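Local coordinates for protein geranylgeranyl pyrophosphate synthetase (Pyrococcus horikoshii, PDB 1WY0) that probably condenses isopentenyl diphosphate with allylic diphosphates to make geranylgeranyl diphosphate, as an all-helical trans-prenyltransferase, at residues R10-F23 / P42-T56. Residues are numbered along the deposited sequence; the frame is centred on the assembly and turned at random.
Sequences RIKEKAKLIDEKIF and PLAGGKRVRPFVVLT
Ile11 sets CG1 over the centre of one face of the Phe52 ring in a CH-pi contact, the side chains crossing at about a right angle: CG1 stands 3.5 Å from the ring centroid and only 8° off the normal. Phe52 reaches this place because CG is anti to its backbone N, which swings the ring out from helix 49-56 toward the helix of residues 10-23. The opposite face receives Thr56 OG1, 3.2 Å above the ring plane, and that hydroxyl also bonds to Phe52 O, so both faces are occupied. At the ring edge comes Lys14 CG, 3.8 Å from Phe52 CD1. Arg10 NH2 lies oblique to the ring, nearest to Phe52 CE1, with the guanidinium plane tilted to it, while Arg10 NE forms a salt bridge with Asp329.

One turn beyond Lys14, Ile18 meets Leu55 tip to tip, CD1 to CD1 at 3.7 Å, and rests CG2 against Pro51 CB. Beyond, Arg48, the N-cap residue of helix 49-56, crosses Asp19. NE and NH2 share the single oxygen OD1, NH2 at 2.7 Å, but both bonds are bent and weak. Carboxylate and guanidinium planes stand 77° apart, evidence against a flat two-oxygen fork. A straighter bond from Arg48 NH2 to Pro42 O, Ile22 CD1 over one face and Gly46 O over the other probably limit the group's rotation; NH1 pairs with Glu76. Phe23 ends the row, CZ 3.5 Å from Leu43 CD2.

The segments 10-23, on helix 3-25, and 49-56 thus cross nearly at right angles (96°, axes 9.5 Å apart) within the all-helical prenyl synthase fold, where helices 69-90, 167-193 and 325-336 pack against helix 49-57.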
ATOM      1  N   ARG A  10     -14.331 -28.278   5.727  1.00 58.49           N
ATOM      2  CA  ARG A  10     -14.263 -27.348   6.830  1.00 58.10           C
ATOM      3  C   ARG A  10     -13.740 -26.013   6.337  1.00 56.42           C
ATOM      4  O   ARG A  10     -14.319 -24.963   6.580  1.00 55.11           O
ATOM      5  CB  ARG A  10     -13.316 -27.921   7.884  1.00 60.26           C
ATOM      6  CG  ARG A  10     -13.927 -29.107   8.630  1.00 63.77           C
ATOM      7  CD  ARG A  10     -13.808 -28.958  10.152  1.00 66.68           C
ATOM      8  NE  ARG A  10     -12.694 -28.073  10.503  1.00 70.42           N
ATOM      9  CZ  ARG A  10     -12.986 -26.783  10.747  1.00 72.78           C
ATOM     10  NH1 ARG A  10     -14.233 -26.356  10.660  1.00 73.26           N
ATOM     11  NH2 ARG A  10     -12.013 -25.942  11.108  1.00 73.45           N
ATOM     12  N   ILE A  11     -12.613 -26.078   5.636  1.00 54.99           N
ATOM     13  CA  ILE A  11     -11.977 -24.892   5.076  1.00 54.13           C
ATOM     14  C   ILE A  11     -13.001 -24.087   4.293  1.00 54.69           C
ATOM     15  O   ILE A  11     -13.142 -22.881   4.497  1.00 54.55           O
ATOM     16  CB  ILE A  11     -10.823 -25.278   4.126  1.00 52.60           C
ATOM     17  CG1 ILE A  11      -9.702 -25.942   4.917  1.00 50.39           C
ATOM     18  CG2 ILE A  11     -10.302 -24.045   3.397  1.00 52.06           C
ATOM     19  CD1 ILE A  11      -8.608 -26.525   4.041  1.00 50.66           C
ATOM     20  N   LYS A  12     -13.721 -24.766   3.404  1.00 56.15           N
ATOM     21  CA  LYS A  12     -14.740 -24.124   2.578  1.00 57.72           C
ATOM     22  C   LYS A  12     -15.884 -23.603   3.434  1.00 59.19           C
ATOM     23  O   LYS A  12     -16.564 -22.647   3.060  1.00 59.06           O
ATOM     24  CB  LYS A  12     -15.292 -25.111   1.549  1.00 58.34           C
ATOM     25  CG  LYS A  12     -16.228 -24.483   0.526  1.00 59.13           C
ATOM     26  CD  LYS A  12     -16.813 -25.539  -0.403  1.00 60.17           C
ATOM     27  CE  LYS A  12     -17.428 -24.912  -1.650  1.00 60.83           C
ATOM     28  NZ  LYS A  12     -16.518 -24.950  -2.833  1.00 61.81           N
ATOM     29  N   GLU A  13     -16.093 -24.246   4.580  1.00 60.80           N
ATOM     30  CA  GLU A  13     -17.150 -23.858   5.509  1.00 62.17           C
ATOM     31  C   GLU A  13     -16.823 -22.498   6.121  1.00 61.32           C
ATOM     32  O   GLU A  13     -17.677 -21.612   6.187  1.00 61.24           O
ATOM     33  CB  GLU A  13     -17.277 -24.909   6.615  1.00 63.90           C
ATOM     34  CG  GLU A  13     -18.552 -24.834   7.424  1.00 67.34           C
ATOM     35  CD  GLU A  13     -18.484 -25.682   8.684  1.00 69.82           C
ATOM     36  OE1 GLU A  13     -18.436 -26.930   8.570  1.00 70.27           O
ATOM     37  OE2 GLU A  13     -18.481 -25.097   9.791  1.00 71.49           O
ATOM     38  N   LYS A  14     -15.582 -22.346   6.573  1.00 60.42           N
ATOM     39  CA  LYS A  14     -15.125 -21.096   7.174  1.00 59.76           C
ATOM     40  C   LYS A  14     -15.042 -19.981   6.126  1.00 58.54           C
ATOM     41  O   LYS A  14     -15.320 -18.820   6.416  1.00 57.78           O
ATOM     42  CB  LYS A  14     -13.749 -21.292   7.821  1.00 59.87           C
ATOM     43  CG  LYS A  14     -13.698 -22.363   8.902  1.00 61.91           C
ATOM     44  CD  LYS A  14     -14.188 -21.819  10.235  1.00 63.55           C
ATOM     45  CE  LYS A  14     -13.932 -22.794  11.376  1.00 64.29           C
ATOM     46  NZ  LYS A  14     -14.304 -22.208  12.695  1.00 64.98           N
ATOM     47  N   ALA A  15     -14.660 -20.349   4.906  1.00 57.65           N
ATOM     48  CA  ALA A  15     -14.533 -19.395   3.809  1.00 56.17           C
ATOM     49  C   ALA A  15     -15.773 -18.515   3.657  1.00 55.84           C
ATOM     50  O   ALA A  15     -15.659 -17.321   3.371  1.00 54.89           O
ATOM     51  CB  ALA A  15     -14.257 -20.140   2.508  1.00 56.57           C
ATOM     52  N   LYS A  16     -16.951 -19.105   3.850  1.00 54.15           N
ATOM     53  CA  LYS A  16     -18.205 -18.370   3.736  1.00 54.73           C
ATOM     54  C   LYS A  16     -18.256 -17.137   4.629  1.00 53.15           C
ATOM     55  O   LYS A  16     -18.582 -16.046   4.170  1.00 52.89           O
ATOM     56  CB  LYS A  16     -19.394 -19.272   4.086  1.00 56.82           C
ATOM     57  CG  LYS A  16     -19.841 -20.206   2.972  1.00 59.11           C
ATOM     58  CD  LYS A  16     -21.079 -20.991   3.400  1.00 60.68           C
ATOM     59  CE  LYS A  16     -21.793 -21.633   2.214  1.00 61.73           C
ATOM     60  NZ  LYS A  16     -22.607 -22.823   2.631  1.00 61.25           N
ATOM     61  N   LEU A  17     -17.953 -17.325   5.909  1.00 51.75           N
ATOM     62  CA  LEU A  17     -17.975 -16.238   6.881  1.00 51.07           C
ATOM     63  C   LEU A  17     -16.974 -15.173   6.475  1.00 49.99           C
ATOM     64  O   LEU A  17     -17.262 -13.980   6.496  1.00 47.59           O
ATOM     65  CB  LEU A  17     -17.596 -16.758   8.270  1.00 53.12           C
ATOM     66  CG  LEU A  17     -18.171 -18.096   8.745  1.00 55.54           C
ATOM     67  CD1 LEU A  17     -17.281 -18.664   9.846  1.00 54.63           C
ATOM     68  CD2 LEU A  17     -19.602 -17.904   9.240  1.00 55.06           C
ATOM     69  N   ILE A  18     -15.783 -15.628   6.117  1.00 48.79           N
ATOM     70  CA  ILE A  18     -14.716 -14.738   5.714  1.00 47.49           C
ATOM     71  C   ILE A  18     -15.106 -13.958   4.476  1.00 46.50           C
ATOM     72  O   ILE A  18     -14.897 -12.752   4.410  1.00 45.61           O
ATOM     73  CB  ILE A  18     -13.432 -15.539   5.464  1.00 47.63           C
ATOM     74  CG1 ILE A  18     -13.047 -16.264   6.755  1.00 48.40           C
ATOM     75  CG2 ILE A  18     -12.317 -14.620   4.974  1.00 47.60           C
ATOM     76  CD1 ILE A  18     -12.694 -15.354   7.903  1.00 49.62           C
ATOM     77  N   ASP A  19     -15.700 -14.637   3.503  1.00 47.11           N
ATOM     78  CA  ASP A  19     -16.086 -13.963   2.274  1.00 48.22           C
ATOM     79  C   ASP A  19     -17.147 -12.887   2.428  1.00 47.89           C
ATOM     80  O   ASP A  19     -17.098 -11.878   1.735  1.00 47.99           O
ATOM     81  CB  ASP A  19     -16.512 -14.980   1.209  1.00 49.22           C
ATOM     82  CG  ASP A  19     -15.321 -15.595   0.502  1.00 50.81           C
ATOM     83  OD1 ASP A  19     -14.310 -14.880   0.347  1.00 51.38           O
ATOM     84  OD2 ASP A  19     -15.389 -16.772   0.092  1.00 52.14           O
ATOM     85  N   GLU A  20     -18.105 -13.087   3.323  1.00 47.34           N
ATOM     86  CA  GLU A  20     -19.132 -12.073   3.519  1.00 47.30           C
ATOM     87  C   GLU A  20     -18.447 -10.793   4.004  1.00 45.47           C
ATOM     88  O   GLU A  20     -18.711  -9.706   3.499  1.00 45.66           O
ATOM     89  CB  GLU A  20     -20.160 -12.540   4.557  1.00 50.65           C
ATOM     90  CG  GLU A  20     -21.080 -13.669   4.080  1.00 54.28           C
ATOM     91  CD  GLU A  20     -22.094 -14.080   5.138  1.00 57.48           C
ATOM     92  OE1 GLU A  20     -23.311 -14.053   4.835  1.00 57.03           O
ATOM     93  OE2 GLU A  20     -21.680 -14.418   6.273  1.00 57.94           O
ATOM     94  N   LYS A  21     -17.550 -10.930   4.976  1.00 44.53           N
ATOM     95  CA  LYS A  21     -16.839  -9.776   5.518  1.00 44.17           C
ATOM     96  C   LYS A  21     -15.964  -9.083   4.482  1.00 42.91           C
ATOM     97  O   LYS A  21     -15.908  -7.853   4.428  1.00 42.29           O
ATOM     98  CB  LYS A  21     -15.991 -10.190   6.725  1.00 43.81           C
ATOM     99  CG  LYS A  21     -16.817 -10.612   7.927  1.00 46.81           C
ATOM    100  CD  LYS A  21     -17.884  -9.580   8.251  1.00 48.83           C
ATOM    101  CE  LYS A  21     -18.848 -10.079   9.327  1.00 51.11           C
ATOM    102  NZ  LYS A  21     -19.943  -9.092   9.567  1.00 52.19           N
ATOM    103  N   ILE A  22     -15.287  -9.875   3.658  1.00 41.50           N
ATOM    104  CA  ILE A  22     -14.432  -9.319   2.627  1.00 40.87           C
ATOM    105  C   ILE A  22     -15.220  -8.428   1.683  1.00 41.23           C
ATOM    106  O   ILE A  22     -14.855  -7.279   1.446  1.00 41.09           O
ATOM    107  CB  ILE A  22     -13.752 -10.431   1.789  1.00 40.92           C
ATOM    108  CG1 ILE A  22     -12.582 -11.028   2.575  1.00 39.21           C
ATOM    109  CG2 ILE A  22     -13.279  -9.867   0.450  1.00 37.80           C
ATOM    110  CD1 ILE A  22     -11.884 -12.155   1.869  1.00 38.44           C
ATOM    111  N   PHE A  23     -16.316  -8.954   1.154  1.00 42.08           N
ATOM    112  CA  PHE A  23     -17.108  -8.192   0.209  1.00 43.05           C
ATOM    113  C   PHE A  23     -17.987  -7.094   0.781  1.00 43.16           C
ATOM    114  O   PHE A  23     -18.643  -6.374   0.035  1.00 44.04           O
ATOM    115  CB  PHE A  23     -17.909  -9.153  -0.666  1.00 43.72           C
ATOM    116  CG  PHE A  23     -17.041  -9.939  -1.609  1.00 44.79           C
ATOM    117  CD1 PHE A  23     -16.288  -9.285  -2.581  1.00 43.55           C
ATOM    118  CD2 PHE A  23     -16.922 -11.317  -1.489  1.00 44.09           C
ATOM    119  CE1 PHE A  23     -15.429  -9.985  -3.411  1.00 44.23           C
ATOM    120  CE2 PHE A  23     -16.062 -12.031  -2.316  1.00 44.97           C
ATOM    121  CZ  PHE A  23     -15.313 -11.362  -3.279  1.00 45.25           C
ATOM    122  N   PRO A  42     -10.128 -11.430  -5.227  1.00 35.22           N
ATOM    123  CA  PRO A  42     -10.939 -12.007  -4.151  1.00 35.99           C
ATOM    124  C   PRO A  42     -12.116 -12.826  -4.703  1.00 39.00           C
ATOM    125  O   PRO A  42     -12.520 -13.822  -4.105  1.00 38.71           O
ATOM    126  CB  PRO A  42     -11.398 -10.774  -3.382  1.00 35.18           C
ATOM    127  CG  PRO A  42     -10.199  -9.886  -3.484  1.00 33.23           C
ATOM    128  CD  PRO A  42      -9.829 -10.016  -4.946  1.00 32.69           C
ATOM    129  N   LEU A  43     -12.654 -12.394  -5.844  1.00 41.01           N
ATOM    130  CA  LEU A  43     -13.781 -13.020  -6.535  1.00 42.91           C
ATOM    131  C   LEU A  43     -13.369 -14.290  -7.290  1.00 45.30           C
ATOM    132  O   LEU A  43     -14.185 -15.086  -7.735  1.00 46.47           O
ATOM    133  CB  LEU A  43     -14.358 -12.003  -7.534  1.00 42.57           C
ATOM    134  CG  LEU A  43     -15.480 -11.138  -6.959  1.00 43.04           C
ATOM    135  CD1 LEU A  43     -16.065 -10.199  -8.017  1.00 43.27           C
ATOM    136  CD2 LEU A  43     -16.655 -11.959  -6.423  1.00 44.49           C
ATOM    137  N   ALA A  44     -12.047 -14.451  -7.478  1.00 47.98           N
ATOM    138  CA  ALA A  44     -11.589 -15.632  -8.188  1.00 51.39           C
ATOM    139  C   ALA A  44     -11.939 -16.908  -7.415  1.00 53.27           C
ATOM    140  O   ALA A  44     -11.836 -18.021  -7.915  1.00 54.72           O
ATOM    141  CB  ALA A  44     -10.078 -15.518  -8.378  1.00 51.11           C
ATOM    142  N   GLY A  45     -12.331 -16.706  -6.145  1.00 54.62           N
ATOM    143  CA  GLY A  45     -12.790 -17.817  -5.323  1.00 57.08           C
ATOM    144  C   GLY A  45     -11.631 -18.523  -4.610  1.00 58.50           C
ATOM    145  O   GLY A  45     -11.621 -19.734  -4.430  1.00 58.67           O
ATOM    146  N   GLY A  46     -10.613 -17.723  -4.233  1.00 57.93           N
ATOM    147  CA  GLY A  46      -9.511 -18.288  -3.462  1.00 58.64           C
ATOM    148  C   GLY A  46     -10.037 -19.134  -2.300  1.00 58.30           C
ATOM    149  O   GLY A  46     -11.147 -18.960  -1.819  1.00 58.38           O
ATOM    150  N   LYS A  47      -9.209 -20.103  -1.873  1.00 58.06           N
ATOM    151  CA  LYS A  47      -9.668 -21.038  -0.849  1.00 56.74           C
ATOM    152  C   LYS A  47      -9.567 -20.453   0.563  1.00 53.87           C
ATOM    153  O   LYS A  47     -10.084 -21.004   1.526  1.00 52.74           O
ATOM    154  CB  LYS A  47      -8.824 -22.308  -0.955  1.00 59.29           C
ATOM    155  CG  LYS A  47      -9.098 -23.072  -2.254  1.00 62.59           C
ATOM    156  CD  LYS A  47      -8.283 -24.363  -2.353  1.00 65.10           C
ATOM    157  CE  LYS A  47      -8.366 -25.003  -3.744  1.00 66.21           C
ATOM    158  NZ  LYS A  47      -8.438 -26.458  -3.617  1.00 68.67           N
ATOM    159  N   ARG A  48      -8.909 -19.307   0.708  1.00 49.72           N
ATOM    160  CA  ARG A  48      -8.783 -18.643   2.001  1.00 46.65           C
ATOM    161  C   ARG A  48      -8.020 -19.467   3.034  1.00 44.56           C
ATOM    162  O   ARG A  48      -8.407 -19.514   4.200  1.00 44.58           O
ATOM    163  CB  ARG A  48     -10.167 -18.302   2.574  1.00 45.42           C
ATOM    164  CG  ARG A  48     -11.191 -17.783   1.572  1.00 45.32           C
ATOM    165  CD  ARG A  48     -10.709 -16.555   0.803  1.00 45.32           C
ATOM    166  NE  ARG A  48     -11.791 -15.996  -0.008  1.00 45.35           N
ATOM    167  CZ  ARG A  48     -11.615 -15.249  -1.093  1.00 44.94           C
ATOM    168  NH1 ARG A  48     -10.391 -14.960  -1.514  1.00 45.30           N
ATOM    169  NH2 ARG A  48     -12.664 -14.799  -1.762  1.00 43.99           N
ATOM    170  N   VAL A  49      -6.935 -20.103   2.614  1.00 42.99           N
ATOM    171  CA  VAL A  49      -6.129 -20.912   3.517  1.00 42.09           C
ATOM    172  C   VAL A  49      -5.553 -20.098   4.672  1.00 41.68           C
ATOM    173  O   VAL A  49      -5.518 -20.568   5.809  1.00 41.37           O
ATOM    174  CB  VAL A  49      -4.967 -21.590   2.769  1.00 42.06           C
ATOM    175  CG1 VAL A  49      -3.992 -22.200   3.759  1.00 42.42           C
ATOM    176  CG2 VAL A  49      -5.512 -22.669   1.844  1.00 42.54           C
ATOM    177  N   ARG A  50      -5.088 -18.885   4.383  1.00 40.08           N
ATOM    178  CA  ARG A  50      -4.516 -18.040   5.422  1.00 38.04           C
ATOM    179  C   ARG A  50      -5.548 -17.702   6.486  1.00 37.23           C
ATOM    180  O   ARG A  50      -5.291 -17.875   7.672  1.00 36.53           O
ATOM    181  CB  ARG A  50      -3.920 -16.773   4.800  1.00 37.26           C
ATOM    182  CG  ARG A  50      -2.645 -17.087   4.041  1.00 35.78           C
ATOM    183  CD  ARG A  50      -2.074 -15.916   3.261  1.00 34.00           C
ATOM    184  NE  ARG A  50      -0.941 -16.372   2.462  1.00 33.48           N
ATOM    185  CZ  ARG A  50      -1.038 -17.203   1.429  1.00 33.51           C
ATOM    186  NH1 ARG A  50      -2.220 -17.666   1.049  1.00 32.08           N
ATOM    187  NH2 ARG A  50       0.054 -17.596   0.793  1.00 33.78           N
ATOM    188  N   PRO A  51      -6.730 -17.215   6.081  1.00 37.23           N
ATOM    189  CA  PRO A  51      -7.758 -16.885   7.069  1.00 37.79           C
ATOM    190  C   PRO A  51      -8.135 -18.142   7.861  1.00 39.52           C
ATOM    191  O   PRO A  51      -8.373 -18.084   9.065  1.00 39.65           O
ATOM    192  CB  PRO A  51      -8.914 -16.381   6.209  1.00 38.60           C
ATOM    193  CG  PRO A  51      -8.235 -15.818   5.010  1.00 37.92           C
ATOM    194  CD  PRO A  51      -7.166 -16.839   4.725  1.00 37.42           C
ATOM    195  N   PHE A  52      -8.184 -19.279   7.172  1.00 40.99           N
ATOM    196  CA  PHE A  52      -8.511 -20.547   7.816  1.00 42.65           C
ATOM    197  C   PHE A  52      -7.519 -20.829   8.936  1.00 43.67           C
ATOM    198  O   PHE A  52      -7.890 -21.313   9.999  1.00 44.49           O
ATOM    199  CB  PHE A  52      -8.469 -21.702   6.807  1.00 43.05           C
ATOM    200  CG  PHE A  52      -8.874 -23.034   7.391  1.00 43.38           C
ATOM    201  CD1 PHE A  52     -10.198 -23.289   7.731  1.00 43.90           C
ATOM    202  CD2 PHE A  52      -7.928 -24.028   7.612  1.00 43.65           C
ATOM    203  CE1 PHE A  52     -10.572 -24.513   8.280  1.00 44.71           C
ATOM    204  CE2 PHE A  52      -8.291 -25.258   8.162  1.00 44.05           C
ATOM    205  CZ  PHE A  52      -9.619 -25.499   8.496  1.00 41.42           C
ATOM    206  N   VAL A  53      -6.252 -20.522   8.696  1.00 43.06           N
ATOM    207  CA  VAL A  53      -5.234 -20.754   9.702  1.00 42.73           C
ATOM    208  C   VAL A  53      -5.486 -19.843  10.890  1.00 44.04           C
ATOM    209  O   VAL A  53      -5.227 -20.213  12.037  1.00 45.12           O
ATOM    210  CB  VAL A  53      -3.834 -20.510   9.120  1.00 42.45           C
ATOM    211  CG1 VAL A  53      -2.776 -20.544  10.218  1.00 39.95           C
ATOM    212  CG2 VAL A  53      -3.544 -21.573   8.082  1.00 40.31           C
ATOM    213  N   VAL A  54      -6.010 -18.656  10.617  1.00 43.30           N
ATOM    214  CA  VAL A  54      -6.303 -17.711  11.678  1.00 42.86           C
ATOM    215  C   VAL A  54      -7.375 -18.284  12.611  1.00 44.27           C
ATOM    216  O   VAL A  54      -7.112 -18.551  13.783  1.00 43.07           O
ATOM    217  CB  VAL A  54      -6.808 -16.360  11.112  1.00 42.83           C
ATOM    218  CG1 VAL A  54      -7.138 -15.418  12.251  1.00 41.25           C
ATOM    219  CG2 VAL A  54      -5.744 -15.737  10.203  1.00 43.01           C
ATOM    220  N   LEU A  55      -8.580 -18.464  12.076  1.00 45.61           N
ATOM    221  CA  LEU A  55      -9.704 -18.989  12.847  1.00 46.98           C
ATOM    222  C   LEU A  55      -9.404 -20.354  13.458  1.00 46.18           C
ATOM    223  O   LEU A  55      -9.801 -20.628  14.584  1.00 47.50           O
ATOM    224  CB  LEU A  55     -10.957 -19.078  11.968  1.00 45.68           C
ATOM    225  CG  LEU A  55     -11.355 -17.771  11.276  1.00 48.17           C
ATOM    226  CD1 LEU A  55     -12.618 -17.978  10.455  1.00 47.69           C
ATOM    227  CD2 LEU A  55     -11.563 -16.686  12.314  1.00 48.62           C
ATOM    228  N   THR A  56      -8.709 -21.209  12.719  1.00 46.50           N
ATOM    229  CA  THR A  56      -8.376 -22.533  13.228  1.00 46.59           C
ATOM    230  C   THR A  56      -7.349 -22.438  14.348  1.00 47.74           C
ATOM    231  O   THR A  56      -7.365 -23.246  15.277  1.00 48.45           O
ATOM    232  CB  THR A  56      -7.816 -23.454  12.122  1.00 45.45           C
ATOM    233  OG1 THR A  56      -8.773 -23.566  11.063  1.00 45.57           O
ATOM    234  CG2 THR A  56      -7.542 -24.843  12.676  1.00 44.00           C
TER